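Local atomic coordinates of nucleoporin nup120 (Schizosaccharomyces pombe, PDB entry 4GQ2), a protein that serves as a structural component of the nuclear pore complex, whose nucleoporins can also dock transiently associated nuclear transport factors. Residues E595-L600 / F689-E694; D728-S733 / E809-T814; V732-E737 / M830-W835; Q772-L777 / T814-K819. All coordinates share one frame; numbering follows the deposited sequence.

Contact 1. Residues E595-L600 / F689-E694; sequences EIRYSL and FQVSIE
With CG anti to its carbonyl carbon (chi1 -64°) and the chain extended from there to NE, Arg597 reaches out of helix 590-605 toward helix 672-703. Glu694 answers with an extended chain of its own, CG again anti to the carbonyl carbon, and the two side chains meet at about a right angle. The salt bridge is gripped side-on: Arg597 NE donates to Glu694 OE2 at 2.8 Å and Arg597 NH2 to Glu694 OE1 at 3.1 Å, each oxygen offering its syn lone pair close to the guanidinium plane. Gln690, extended with CG anti to N, slides its amide over one face of the guanidinium; the planes lie 7° apart and Gln690 NE2 is 3.6 Å from Arg597 CZ. Its OE1 is meanwhile hydrogen-bonded to Ser733 OG of helix 719-739. Leu600 CD1 touches Glu694 CG at 4.0 Å. An alanine here in place of Arg597 would remove the guanidinium, and the buried carboxylate would probably be destabilised and the Gln690 amide less firmly placed. Glu694 is held further by His585 NE2 on OE1 and Trp729 NE1 on OE2, so donors from several helices converge on one carboxylate, and its negative charge is likely to be well stabilised.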
loop_
_atom_site.group_PDB
_atom_site.type_symbol
_atom_site.label_atom_id
_atom_site.label_comp_id
_atom_site.label_asym_id
_atom_site.label_seq_id
_atom_site.Cartn_x
_atom_site.Cartn_y
_atom_site.Cartn_z
ATOM N N GLU A 595 17.757 4.261 6.480
ATOM C CA GLU A 595 19.020 4.175 5.746
ATOM C C GLU A 595 19.489 2.727 5.628
ATOM O O GLU A 595 20.037 2.319 4.596
ATOM C CB GLU A 595 20.099 5.038 6.411
ATOM C CG GLU A 595 19.804 6.531 6.349
ATOM C CD GLU A 595 20.944 7.395 6.853
ATOM O OE1 GLU A 595 21.088 7.540 8.089
ATOM O OE2 GLU A 595 21.680 7.954 6.008
ATOM N N ILE A 596 19.259 1.956 6.693
ATOM C CA ILE A 596 19.626 0.548 6.740
ATOM C C ILE A 596 18.837 -0.266 5.702
ATOM O O ILE A 596 19.410 -1.097 4.975
ATOM C CB ILE A 596 19.461 -0.007 8.168
ATOM C CG1 ILE A 596 20.647 0.435 9.028
ATOM C CG2 ILE A 596 19.345 -1.523 8.162
ATOM C CD1 ILE A 596 20.458 0.213 10.518
ATOM N N ARG A 597 17.538 -0.003 5.609
ATOM C CA ARG A 597 16.694 -0.731 4.670
ATOM C C ARG A 597 17.032 -0.403 3.214
ATOM O O ARG A 597 16.945 -1.264 2.340
ATOM C CB ARG A 597 15.222 -0.511 4.993
ATOM C CG ARG A 597 14.868 -1.073 6.362
ATOM C CD ARG A 597 13.432 -0.784 6.783
ATOM N NE ARG A 597 13.160 -1.492 8.030
ATOM C CZ ARG A 597 12.281 -1.118 8.952
ATOM N NH1 ARG A 597 11.551 -0.030 8.787
ATOM N NH2 ARG A 597 12.135 -1.845 10.051
ATOM N N TYR A 598 17.458 0.833 2.974
ATOM C CA TYR A 598 17.969 1.237 1.669
ATOM C C TYR A 598 19.271 0.507 1.318
ATOM O O TYR A 598 19.452 0.090 0.187
ATOM C CB TYR A 598 18.176 2.760 1.624
ATOM C CG TYR A 598 18.870 3.230 0.365
ATOM C CD1 TYR A 598 20.261 3.187 0.260
ATOM C CD2 TYR A 598 18.135 3.701 -0.733
ATOM C CE1 TYR A 598 20.907 3.603 -0.895
ATOM C CE2 TYR A 598 18.774 4.125 -1.892
ATOM C CZ TYR A 598 20.156 4.076 -1.965
ATOM O OH TYR A 598 20.796 4.496 -3.106
ATOM N N SER A 599 20.176 0.365 2.289
ATOM C CA SER A 599 21.382 -0.447 2.114
ATOM C C SER A 599 21.058 -1.930 1.877
ATOM O O SER A 599 21.698 -2.576 1.041
ATOM C CB SER A 599 22.293 -0.337 3.335
ATOM O OG SER A 599 22.766 0.974 3.496
ATOM N N LEU A 600 20.082 -2.467 2.613
ATOM C CA LEU A 600 19.727 -3.892 2.476
ATOM C C LEU A 600 19.062 -4.140 1.137
ATOM O O LEU A 600 19.315 -5.153 0.487
ATOM C CB LEU A 600 18.828 -4.385 3.627
ATOM C CG LEU A 600 19.445 -4.430 5.028
ATOM C CD1 LEU A 600 18.395 -4.718 6.093
ATOM C CD2 LEU A 600 20.562 -5.465 5.084
ATOM N N PHE A 689 8.229 -9.878 11.267
ATOM C CA PHE A 689 9.282 -10.639 10.594
ATOM C C PHE A 689 10.473 -9.774 10.158
ATOM O O PHE A 689 11.620 -10.106 10.463
ATOM C CB PHE A 689 8.724 -11.466 9.424
ATOM C CG PHE A 689 8.325 -12.861 9.814
ATOM C CD1 PHE A 689 9.273 -13.760 10.289
ATOM C CD2 PHE A 689 7.008 -13.279 9.710
ATOM C CE1 PHE A 689 8.910 -15.046 10.660
ATOM C CE2 PHE A 689 6.639 -14.568 10.070
ATOM C CZ PHE A 689 7.591 -15.453 10.544
ATOM N N GLN A 690 10.195 -8.668 9.464
ATOM C CA GLN A 690 11.240 -7.740 8.989
ATOM C C GLN A 690 12.138 -7.214 10.114
ATOM O O GLN A 690 13.364 -7.256 10.012
ATOM C CB GLN A 690 10.617 -6.568 8.222
ATOM C CG GLN A 690 11.629 -5.523 7.766
ATOM C CD GLN A 690 10.998 -4.354 7.027
ATOM O OE1 GLN A 690 11.332 -4.083 5.873
ATOM N NE2 GLN A 690 10.075 -3.677 7.676
ATOM N N VAL A 691 11.522 -6.705 11.173
ATOM C CA VAL A 691 12.260 -6.244 12.353
ATOM C C VAL A 691 13.081 -7.393 12.973
ATOM O O VAL A 691 14.243 -7.200 13.352
ATOM C CB VAL A 691 11.286 -5.592 13.371
ATOM C CG1 VAL A 691 11.910 -5.428 14.755
ATOM C CG2 VAL A 691 10.770 -4.257 12.825
ATOM N N SER A 692 12.495 -8.589 13.030
ATOM C CA SER A 692 13.183 -9.755 13.572
ATOM C C SER A 692 14.419 -10.118 12.737
ATOM O O SER A 692 15.523 -10.252 13.273
ATOM C CB SER A 692 12.217 -10.943 13.670
ATOM O OG SER A 692 12.911 -12.173 13.792
ATOM N N ILE A 693 14.217 -10.279 11.431
ATOM C CA ILE A 693 15.289 -10.611 10.493
ATOM C C ILE A 693 16.409 -9.578 10.538
ATOM O O ILE A 693 17.593 -9.929 10.548
ATOM C CB ILE A 693 14.742 -10.702 9.050
ATOM C CG1 ILE A 693 13.836 -11.926 8.905
ATOM C CG2 ILE A 693 15.885 -10.744 8.040
ATOM C CD1 ILE A 693 12.783 -11.792 7.820
ATOM N N GLU A 694 16.029 -8.300 10.575
ATOM C CA GLU A 694 17.002 -7.221 10.661
ATOM C C GLU A 694 17.869 -7.340 11.912
ATOM O O GLU A 694 19.096 -7.183 11.842
ATOM C CB GLU A 694 16.308 -5.856 10.588
ATOM C CG GLU A 694 15.882 -5.478 9.174
ATOM C CD GLU A 694 14.822 -4.392 9.124
ATOM O OE1 GLU A 694 14.419 -3.895 10.196
ATOM O OE2 GLU A 694 14.396 -4.033 8.002
#

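Contact 2. Residues D728-S733 / E809-T814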
loop_
_atom_site.group_PDB
_atom_site.type_symbol
_atom_site.label_atom_id
_atom_site.label_comp_id
_atom_site.label_asym_id
_atom_site.label_seq_id
_atom_site.Cartn_x
_atom_site.Cartn_y
_atom_site.Cartn_z
ATOM N N ASP A 728 15.225 -13.888 3.143
ATOM C CA ASP A 728 14.018 -13.650 3.912
ATOM C C ASP A 728 13.667 -12.151 3.895
ATOM O O ASP A 728 12.541 -11.765 3.555
ATOM C CB ASP A 728 14.229 -14.125 5.354
ATOM C CG ASP A 728 14.167 -15.640 5.492
ATOM O OD1 ASP A 728 13.810 -16.331 4.516
ATOM O OD2 ASP A 728 14.465 -16.140 6.595
ATOM N N TRP A 729 14.646 -11.317 4.251
ATOM C CA TRP A 729 14.465 -9.872 4.267
ATOM C C TRP A 729 13.895 -9.401 2.973
ATOM O O TRP A 729 12.944 -8.621 2.965
ATOM C CB TRP A 729 15.772 -9.139 4.559
ATOM C CG TRP A 729 15.528 -7.677 4.804
ATOM C CD1 TRP A 729 15.229 -7.057 6.015
ATOM C CD2 TRP A 729 15.507 -6.597 3.801
ATOM N NE1 TRP A 729 15.038 -5.701 5.841
ATOM C CE2 TRP A 729 15.185 -5.358 4.537
ATOM C CE3 TRP A 729 15.701 -6.534 2.418
ATOM C CZ2 TRP A 729 15.074 -4.123 3.896
ATOM C CZ3 TRP A 729 15.594 -5.282 1.784
ATOM C CH2 TRP A 729 15.286 -4.109 2.509
ATOM N N ARG A 730 14.463 -9.885 1.870
ATOM C CA ARG A 730 14.044 -9.475 0.537
ATOM C C ARG A 730 12.568 -9.730 0.316
ATOM O O ARG A 730 11.839 -8.821 -0.052
ATOM C CB ARG A 730 14.858 -10.191 -0.544
ATOM C CG ARG A 730 14.505 -9.739 -1.947
ATOM C CD ARG A 730 15.421 -10.367 -2.982
ATOM N NE ARG A 730 14.890 -11.654 -3.382
ATOM C CZ ARG A 730 14.290 -11.915 -4.534
ATOM N NH1 ARG A 730 14.159 -10.991 -5.471
ATOM N NH2 ARG A 730 13.840 -13.135 -4.744
ATOM N N LEU A 731 12.136 -10.968 0.548
ATOM C CA LEU A 731 10.771 -11.372 0.238
ATOM C C LEU A 731 9.785 -10.673 1.138
ATOM O O LEU A 731 8.730 -10.231 0.692
ATOM C CB LEU A 731 10.612 -12.889 0.345
ATOM C CG LEU A 731 11.398 -13.703 -0.691
ATOM C CD1 LEU A 731 10.946 -15.152 -0.669
ATOM C CD2 LEU A 731 11.223 -13.123 -2.088
ATOM N N VAL A 732 10.153 -10.557 2.407
ATOM C CA VAL A 732 9.334 -9.861 3.384
ATOM C C VAL A 732 9.181 -8.369 3.036
ATOM O O VAL A 732 8.060 -7.859 2.981
ATOM C CB VAL A 732 9.880 -10.098 4.812
ATOM C CG1 VAL A 732 9.296 -9.105 5.799
ATOM C CG2 VAL A 732 9.582 -11.533 5.250
ATOM N N SER A 733 10.296 -7.691 2.771
ATOM C CA SER A 733 10.279 -6.261 2.433
ATOM C C SER A 733 9.577 -6.009 1.110
ATOM O O SER A 733 8.868 -5.022 0.963
ATOM C CB SER A 733 11.697 -5.672 2.414
ATOM O OG SER A 733 12.339 -5.863 3.670
ATOM N N GLU A 809 12.429 -24.446 -6.843
ATOM C CA GLU A 809 11.357 -23.450 -6.892
ATOM C C GLU A 809 11.687 -22.204 -7.706
ATOM O O GLU A 809 12.852 -21.815 -7.849
ATOM C CB GLU A 809 10.912 -23.048 -5.478
ATOM C CG GLU A 809 9.482 -23.436 -5.117
ATOM C CD GLU A 809 9.191 -24.916 -5.296
ATOM O OE1 GLU A 809 9.209 -25.649 -4.287
ATOM O OE2 GLU A 809 8.944 -25.347 -6.443
ATOM N N ASN A 810 10.637 -21.602 -8.254
ATOM C CA ASN A 810 10.740 -20.302 -8.883
ATOM C C ASN A 810 10.700 -19.204 -7.828
ATOM O O ASN A 810 10.271 -19.429 -6.695
ATOM C CB ASN A 810 9.621 -20.109 -9.910
ATOM C CG ASN A 810 9.853 -20.901 -11.186
ATOM O OD1 ASN A 810 10.971 -20.970 -11.701
ATOM N ND2 ASN A 810 8.787 -21.495 -11.711
ATOM N N ASP A 811 11.156 -18.020 -8.210
ATOM C CA ASP A 811 11.201 -16.886 -7.311
ATOM C C ASP A 811 9.824 -16.280 -7.076
ATOM O O ASP A 811 9.054 -16.054 -8.019
ATOM C CB ASP A 811 12.138 -15.820 -7.859
ATOM C CG ASP A 811 12.553 -14.839 -6.807
ATOM O OD1 ASP A 811 13.223 -15.267 -5.847
ATOM O OD2 ASP A 811 12.209 -13.648 -6.931
ATOM N N LEU A 812 9.536 -16.005 -5.810
ATOM C CA LEU A 812 8.265 -15.405 -5.392
ATOM C C LEU A 812 7.994 -14.037 -6.034
ATOM O O LEU A 812 6.852 -13.730 -6.395
ATOM C CB LEU A 812 8.237 -15.301 -3.869
ATOM C CG LEU A 812 6.984 -14.951 -3.054
ATOM C CD1 LEU A 812 6.653 -13.458 -3.105
ATOM C CD2 LEU A 812 5.799 -15.820 -3.446
ATOM N N VAL A 813 9.036 -13.223 -6.187
ATOM C CA VAL A 813 8.880 -11.910 -6.824
ATOM C C VAL A 813 8.428 -12.100 -8.261
ATOM O O VAL A 813 7.468 -11.477 -8.702
ATOM C CB VAL A 813 10.173 -11.075 -6.778
ATOM C CG1 VAL A 813 10.012 -9.797 -7.579
ATOM C CG2 VAL A 813 10.539 -10.738 -5.339
ATOM N N THR A 814 9.107 -12.988 -8.980
ATOM C CA THR A 814 8.771 -13.237 -10.371
ATOM C C THR A 814 7.329 -13.711 -10.497
ATOM O O THR A 814 6.576 -13.196 -11.325
ATOM C CB THR A 814 9.731 -14.240 -11.019
ATOM O OG1 THR A 814 11.081 -13.783 -10.857
ATOM C CG2 THR A 814 9.424 -14.373 -12.490
#
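An N-capped helix start is docked here against the middle of helix 719-739 in the α-helical part of the protein: Asp811 occupies the N-cap position of helix 812-822, its OD2 accepting a weak capping bond from Val813 N. The same carboxylate forms a salt bridge with Arg730, tip to tip. Arg730 leaves its helix with CG anti to N, then bends at chi3 (87°) so that NH2 points at Asp811, 2.5 Å from OD1 and 2.8 Å from OD2. The bond to OD2 is nearly straight, uses the syn lone pair and lies close to the guanidinium plane, while the two flat groups are 27° apart. Glu727 makes a second salt bridge, to Arg730 NE, so the guanidinium is flanked by two acids and its positive charge is probably favoured. Next to this polar pair the packing is close and apolar. Leu731 CD2 lies 4.1 Å from both Leu812 CB and Val813 CG2, and these three residues are buried. The side toward the preceding loop is looser: Asp811 is partly exposed, Asn810 likewise and Glu809 exposed, the last two poorly ordered and taking no part in the interface between the segments. Val813 bridges the polar and apolar parts, for its CG2 methyl sits over one face of the Arg730 guanidinium, 3.6 Å from NH1.

Contact 3. Residues V732-E737 / M830-W835; sequences VSFLLE and MQLIGW
Trp835 stands as a flat plate against helix 719-739, with different residues of that helix meeting its face and its edge. Phe734 comes over the face: its ring edge points at the five-membered ring in a T-shaped pair, planes at 69° and centroids 5.2 Å apart, with Phe734 CD1 only 3.5 Å from Trp835 CG. The CB of Phe734 adds a CH-pi contact over the same ring, 4.2 Å from its centroid. One turn on, Glu737 extends beyond CG to the indole edge, where Trp835 NE1 donates to Glu737 OE2 at 2.7 Å. The acceptor lies in the indole plane, but the N-H arrives from above the carboxylate plane, 52° out of it. Face and edge contacts together would restrain both tilt and rotation of the indole. At its far end Trp835 CH2 rests on Ser733 CB, 3.8 Å away. Leu832 crosses Phe734 at about a right angle, its CD2 being 4.0 Å from Phe734 CE1. Segment 830-835, in the HEAT-repeat region, is thereby fastened to helix 719-739; Phe734 also packs on Leu812, Val813 and Leu816 of helix 812-822, while Met830 and Ile833 lean on helix 840-852.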
loop_
_atom_site.group_PDB
_atom_site.type_symbol
_atom_site.label_atom_id
_atom_site.label_comp_id
_atom_site.label_asym_id
_atom_site.label_seq_id
_atom_site.Cartn_x
_atom_site.Cartn_y
_atom_site.Cartn_z
ATOM N N VAL A 732 10.153 -10.557 2.407
ATOM C CA VAL A 732 9.334 -9.861 3.384
ATOM C C VAL A 732 9.181 -8.369 3.036
ATOM O O VAL A 732 8.060 -7.859 2.981
ATOM C CB VAL A 732 9.880 -10.098 4.812
ATOM C CG1 VAL A 732 9.296 -9.105 5.799
ATOM C CG2 VAL A 732 9.582 -11.533 5.250
ATOM N N SER A 733 10.296 -7.691 2.771
ATOM C CA SER A 733 10.279 -6.261 2.433
ATOM C C SER A 733 9.577 -6.009 1.110
ATOM O O SER A 733 8.868 -5.022 0.963
ATOM C CB SER A 733 11.697 -5.672 2.414
ATOM O OG SER A 733 12.339 -5.863 3.670
ATOM N N PHE A 734 9.769 -6.909 0.151
ATOM C CA PHE A 734 9.009 -6.885 -1.092
ATOM C C PHE A 734 7.493 -6.869 -0.833
ATOM O O PHE A 734 6.780 -5.958 -1.278
ATOM C CB PHE A 734 9.434 -8.056 -1.977
ATOM C CG PHE A 734 8.491 -8.357 -3.101
ATOM C CD1 PHE A 734 8.435 -7.538 -4.218
ATOM C CD2 PHE A 734 7.689 -9.504 -3.063
ATOM C CE1 PHE A 734 7.574 -7.831 -5.270
ATOM C CE2 PHE A 734 6.824 -9.799 -4.105
ATOM C CZ PHE A 734 6.764 -8.959 -5.208
ATOM N N LEU A 735 7.007 -7.848 -0.079
ATOM C CA LEU A 735 5.583 -7.905 0.253
ATOM C C LEU A 735 5.069 -6.713 1.069
ATOM O O LEU A 735 3.925 -6.288 0.890
ATOM C CB LEU A 735 5.224 -9.227 0.930
ATOM C CG LEU A 735 5.353 -10.448 0.007
ATOM C CD1 LEU A 735 5.293 -11.729 0.815
ATOM C CD2 LEU A 735 4.284 -10.453 -1.081
ATOM N N LEU A 736 5.907 -6.170 1.953
ATOM C CA LEU A 736 5.536 -4.973 2.711
ATOM C C LEU A 736 5.317 -3.773 1.769
ATOM O O LEU A 736 4.440 -2.938 2.002
ATOM C CB LEU A 736 6.564 -4.655 3.816
ATOM C CG LEU A 736 6.458 -5.573 5.045
ATOM C CD1 LEU A 736 7.589 -5.352 6.034
ATOM C CD2 LEU A 736 5.117 -5.399 5.744
ATOM N N GLU A 737 6.089 -3.724 0.687
ATOM C CA GLU A 737 5.891 -2.716 -0.342
ATOM C C GLU A 737 4.586 -2.971 -1.106
ATOM O O GLU A 737 4.009 -2.054 -1.681
ATOM C CB GLU A 737 7.099 -2.658 -1.289
ATOM C CG GLU A 737 7.456 -1.245 -1.739
ATOM C CD GLU A 737 8.529 -1.193 -2.820
ATOM O OE1 GLU A 737 8.244 -0.647 -3.917
ATOM O OE2 GLU A 737 9.656 -1.685 -2.574
ATOM N N MET A 830 5.880 -1.880 -12.392
ATOM C CA MET A 830 6.929 -0.880 -12.567
ATOM C C MET A 830 7.446 -0.376 -11.218
ATOM O O MET A 830 8.641 -0.158 -11.035
ATOM C CB MET A 830 6.403 0.283 -13.423
ATOM C CG MET A 830 7.479 1.254 -13.865
ATOM S SD MET A 830 8.695 0.518 -14.977
ATOM C CE MET A 830 9.721 1.954 -15.299
ATOM N N GLN A 831 6.534 -0.217 -10.272
ATOM C CA GLN A 831 6.885 0.178 -8.919
ATOM C C GLN A 831 7.774 -0.887 -8.295
ATOM O O GLN A 831 8.706 -0.565 -7.549
ATOM C CB GLN A 831 5.606 0.334 -8.083
ATOM C CG GLN A 831 5.606 1.507 -7.116
ATOM C CD GLN A 831 5.289 2.829 -7.802
ATOM O OE1 GLN A 831 4.615 2.863 -8.833
ATOM N NE2 GLN A 831 5.777 3.925 -7.229
ATOM N N LEU A 832 7.485 -2.153 -8.622
ATOM C CA LEU A 832 8.136 -3.314 -7.984
ATOM C C LEU A 832 9.315 -3.883 -8.773
ATOM O O LEU A 832 9.963 -4.842 -8.327
ATOM C CB LEU A 832 7.107 -4.429 -7.747
ATOM C CG LEU A 832 5.938 -4.127 -6.809
ATOM C CD1 LEU A 832 4.861 -5.193 -6.964
ATOM C CD2 LEU A 832 6.395 -4.015 -5.353
ATOM N N ILE A 833 9.585 -3.305 -9.943
ATOM C CA ILE A 833 10.552 -3.884 -10.884
ATOM C C ILE A 833 11.968 -4.077 -10.325
ATOM O O ILE A 833 12.694 -4.950 -10.781
ATOM C CB ILE A 833 10.591 -3.088 -12.213
ATOM C CG1 ILE A 833 11.042 -3.999 -13.367
ATOM C CG2 ILE A 833 11.411 -1.793 -12.068
ATOM C CD1 ILE A 833 10.789 -3.418 -14.739
ATOM N N GLY A 834 12.352 -3.287 -9.326
ATOM C CA GLY A 834 13.700 -3.380 -8.760
ATOM C C GLY A 834 13.931 -4.620 -7.904
ATOM O O GLY A 834 15.059 -4.928 -7.556
ATOM N N TRP A 835 12.855 -5.329 -7.578
ATOM C CA TRP A 835 12.907 -6.563 -6.787
ATOM C C TRP A 835 13.130 -7.799 -7.618
ATOM O O TRP A 835 13.562 -8.828 -7.085
ATOM C CB TRP A 835 11.611 -6.734 -6.005
ATOM C CG TRP A 835 11.399 -5.717 -4.919
ATOM C CD1 TRP A 835 10.490 -4.671 -4.910
ATOM C CD2 TRP A 835 12.113 -5.616 -3.628
ATOM N NE1 TRP A 835 10.581 -3.955 -3.735
ATOM C CE2 TRP A 835 11.530 -4.469 -2.926
ATOM C CE3 TRP A 835 13.122 -6.339 -3.010
ATOM C CZ2 TRP A 835 11.950 -4.091 -1.658
ATOM C CZ3 TRP A 835 13.544 -5.943 -1.734
ATOM C CH2 TRP A 835 12.976 -4.842 -1.078
#

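Contact 4. Residues Q772-L777 / T814-K819; sequences QFFSAL and TELVEK
Two helical segments cross steeply here, 107° between their N-to-C directions and 10.7 Å between axes at closest approach. Phe774 and Leu816 mark the nearest backbone pair, with CA atoms 6.7 Å apart. Leu816, CG anti to N (chi1 175°), sends its two methyls against side chains of helix 770-777. Its CD1 meets Phe773 CD1 at the edge of the ring, 3.9 Å away, and also touches Leu777 CD1. The other methyl, Leu816 CD2, lies 4.0 Å from Phe774 CD1, the two side chains crossing at about a right angle. Both phenylalanines carry CG anti to N, yet they diverge because they are consecutive on the helix, and Leu816 is received between them. Phe773 continues past Leu816 to Lys819, where its CE1 is 3.7 Å from Lys819 CB and its CZ touches the backbone carbonyl. Lys819 offers its aliphatic stem: CG packs 3.9 Å from Leu777 CD1, while bends at chi2 and chi4 carry the amino end away. A serine here in place of Phe773 would take away the ring on which Leu816 CD1 and Lys819 CB rest, and would probably loosen the hold between the two helices. Phe774 and Leu816 also pack on Leu735 of helix 719-739, bringing a third helix to this crossing. The contact therefore joins its helices through apolar surface, with the lysine charge directed off the interface.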
loop_
_atom_site.group_PDB
_atom_site.type_symbol
_atom_site.label_atom_id
_atom_site.label_comp_id
_atom_site.label_asym_id
_atom_site.label_seq_id
_atom_site.Cartn_x
_atom_site.Cartn_y
_atom_site.Cartn_z
ATOM N N GLN A 772 -3.426 -7.689 -1.298
ATOM C CA GLN A 772 -4.699 -8.412 -1.376
ATOM C C GLN A 772 -4.694 -9.351 -2.585
ATOM O O GLN A 772 -5.209 -10.465 -2.518
ATOM C CB GLN A 772 -5.894 -7.439 -1.439
ATOM C CG GLN A 772 -6.068 -6.579 -0.191
ATOM C CD GLN A 772 -7.025 -5.410 -0.368
ATOM O OE1 GLN A 772 -7.402 -5.048 -1.484
ATOM N NE2 GLN A 772 -7.426 -4.809 0.748
ATOM N N PHE A 773 -4.106 -8.893 -3.688
ATOM C CA PHE A 773 -3.914 -9.705 -4.895
ATOM C C PHE A 773 -3.045 -10.933 -4.569
ATOM O O PHE A 773 -3.410 -12.064 -4.899
ATOM C CB PHE A 773 -3.259 -8.827 -5.961
ATOM C CG PHE A 773 -3.116 -9.470 -7.311
ATOM C CD1 PHE A 773 -2.035 -10.289 -7.596
ATOM C CD2 PHE A 773 -4.023 -9.185 -8.329
ATOM C CE1 PHE A 773 -1.878 -10.848 -8.857
ATOM C CE2 PHE A 773 -3.874 -9.743 -9.591
ATOM C CZ PHE A 773 -2.796 -10.574 -9.859
ATOM N N PHE A 774 -1.905 -10.709 -3.914
ATOM C CA PHE A 774 -1.072 -11.810 -3.418
ATOM C C PHE A 774 -1.882 -12.761 -2.535
ATOM O O PHE A 774 -1.764 -13.984 -2.650
ATOM C CB PHE A 774 0.107 -11.255 -2.617
ATOM C CG PHE A 774 0.966 -12.314 -1.972
ATOM C CD1 PHE A 774 1.856 -13.074 -2.734
ATOM C CD2 PHE A 774 0.900 -12.538 -0.606
ATOM C CE1 PHE A 774 2.667 -14.023 -2.140
ATOM C CE2 PHE A 774 1.705 -13.501 -0.003
ATOM C CZ PHE A 774 2.590 -14.247 -0.773
ATOM N N SER A 775 -2.699 -12.189 -1.654
ATOM C CA SER A 775 -3.502 -12.972 -0.728
ATOM C C SER A 775 -4.428 -13.903 -1.492
ATOM O O SER A 775 -4.567 -15.074 -1.148
ATOM C CB SER A 775 -4.296 -12.049 0.198
ATOM O OG SER A 775 -3.421 -11.341 1.061
ATOM N N ALA A 776 -5.030 -13.383 -2.555
ATOM C CA ALA A 776 -5.953 -14.161 -3.371
ATOM C C ALA A 776 -5.263 -15.336 -4.072
ATOM O O ALA A 776 -5.847 -16.412 -4.179
ATOM C CB ALA A 776 -6.669 -13.267 -4.365
ATOM N N LEU A 777 -4.019 -15.144 -4.515
ATOM C CA LEU A 777 -3.261 -16.214 -5.187
ATOM C C LEU A 777 -2.911 -17.376 -4.257
ATOM O O LEU A 777 -2.648 -18.488 -4.717
ATOM C CB LEU A 777 -1.972 -15.677 -5.814
ATOM C CG LEU A 777 -2.098 -14.704 -6.986
ATOM C CD1 LEU A 777 -0.762 -14.027 -7.267
ATOM C CD2 LEU A 777 -2.624 -15.424 -8.219
ATOM N N THR A 814 9.107 -12.988 -8.980
ATOM C CA THR A 814 8.771 -13.237 -10.371
ATOM C C THR A 814 7.329 -13.711 -10.497
ATOM O O THR A 814 6.576 -13.196 -11.325
ATOM C CB THR A 814 9.731 -14.240 -11.019
ATOM O OG1 THR A 814 11.081 -13.783 -10.857
ATOM C CG2 THR A 814 9.424 -14.373 -12.490
ATOM N N GLU A 815 6.951 -14.666 -9.651
ATOM C CA GLU A 815 5.599 -15.218 -9.639
ATOM C C GLU A 815 4.544 -14.140 -9.407
ATOM O O GLU A 815 3.590 -14.031 -10.171
ATOM C CB GLU A 815 5.469 -16.305 -8.571
ATOM C CG GLU A 815 6.227 -17.594 -8.884
ATOM C CD GLU A 815 6.045 -18.666 -7.817
ATOM O OE1 GLU A 815 5.248 -18.462 -6.872
ATOM O OE2 GLU A 815 6.703 -19.721 -7.925
ATOM N N LEU A 816 4.720 -13.345 -8.355
ATOM C CA LEU A 816 3.726 -12.336 -8.024
ATOM C C LEU A 816 3.642 -11.264 -9.108
ATOM O O LEU A 816 2.543 -10.964 -9.595
ATOM C CB LEU A 816 3.972 -11.723 -6.634
ATOM C CG LEU A 816 3.055 -10.558 -6.243
ATOM C CD1 LEU A 816 1.587 -10.963 -6.335
ATOM C CD2 LEU A 816 3.393 -10.043 -4.847
ATOM N N VAL A 817 4.795 -10.717 -9.497
ATOM C CA VAL A 817 4.855 -9.674 -10.533
ATOM C C VAL A 817 4.306 -10.167 -11.877
ATOM O O VAL A 817 3.587 -9.427 -12.575
ATOM C CB VAL A 817 6.285 -9.108 -10.706
ATOM C CG1 VAL A 817 6.347 -8.119 -11.858
ATOM C CG2 VAL A 817 6.751 -8.436 -9.424
ATOM N N GLU A 818 4.614 -11.419 -12.215
ATOM C CA GLU A 818 4.148 -12.017 -13.468
ATOM C C GLU A 818 2.620 -12.042 -13.513
ATOM O O GLU A 818 2.025 -11.708 -14.537
ATOM C CB GLU A 818 4.740 -13.420 -13.669
ATOM C CG GLU A 818 4.660 -13.955 -15.096
ATOM C CD GLU A 818 3.485 -14.890 -15.337
ATOM O OE1 GLU A 818 2.770 -15.238 -14.373
ATOM O OE2 GLU A 818 3.276 -15.294 -16.499
ATOM N N LYS A 819 1.994 -12.397 -12.391
ATOM C CA LYS A 819 0.531 -12.406 -12.297
ATOM C C LYS A 819 -0.062 -11.007 -12.388
ATOM O O LYS A 819 -1.089 -10.795 -13.045
ATOM C CB LYS A 819 0.065 -13.089 -11.016
ATOM C CG LYS A 819 0.138 -14.606 -11.050
ATOM C CD LYS A 819 -0.847 -15.186 -12.058
ATOM C CE LYS A 819 -0.905 -16.702 -11.975
ATOM N NZ LYS A 819 0.447 -17.320 -12.062
#

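Helix 719-739 ties the four contacts together: contacts 2 and 3 share its residues Val732 and Ser733, contact 1 touches it through polar side chains of helix 672-703, and contact 4 reaches it through Leu735. Centres of contacts 2 and 3 are about 9 Å apart, whereas those of contacts 1 and 4 are about 23 Å apart, with no touch between them. Along the chain contact 1 closes first; contacts 2 and 4 then cross, both using helix 812-822, and contact 4 is nested within the loop closed by contact 3. Helix 719-739 thus links the helical domain to helices 812-822 and 826-832 of the HEAT-repeat part, consistent with one continuous α-helical scaffold.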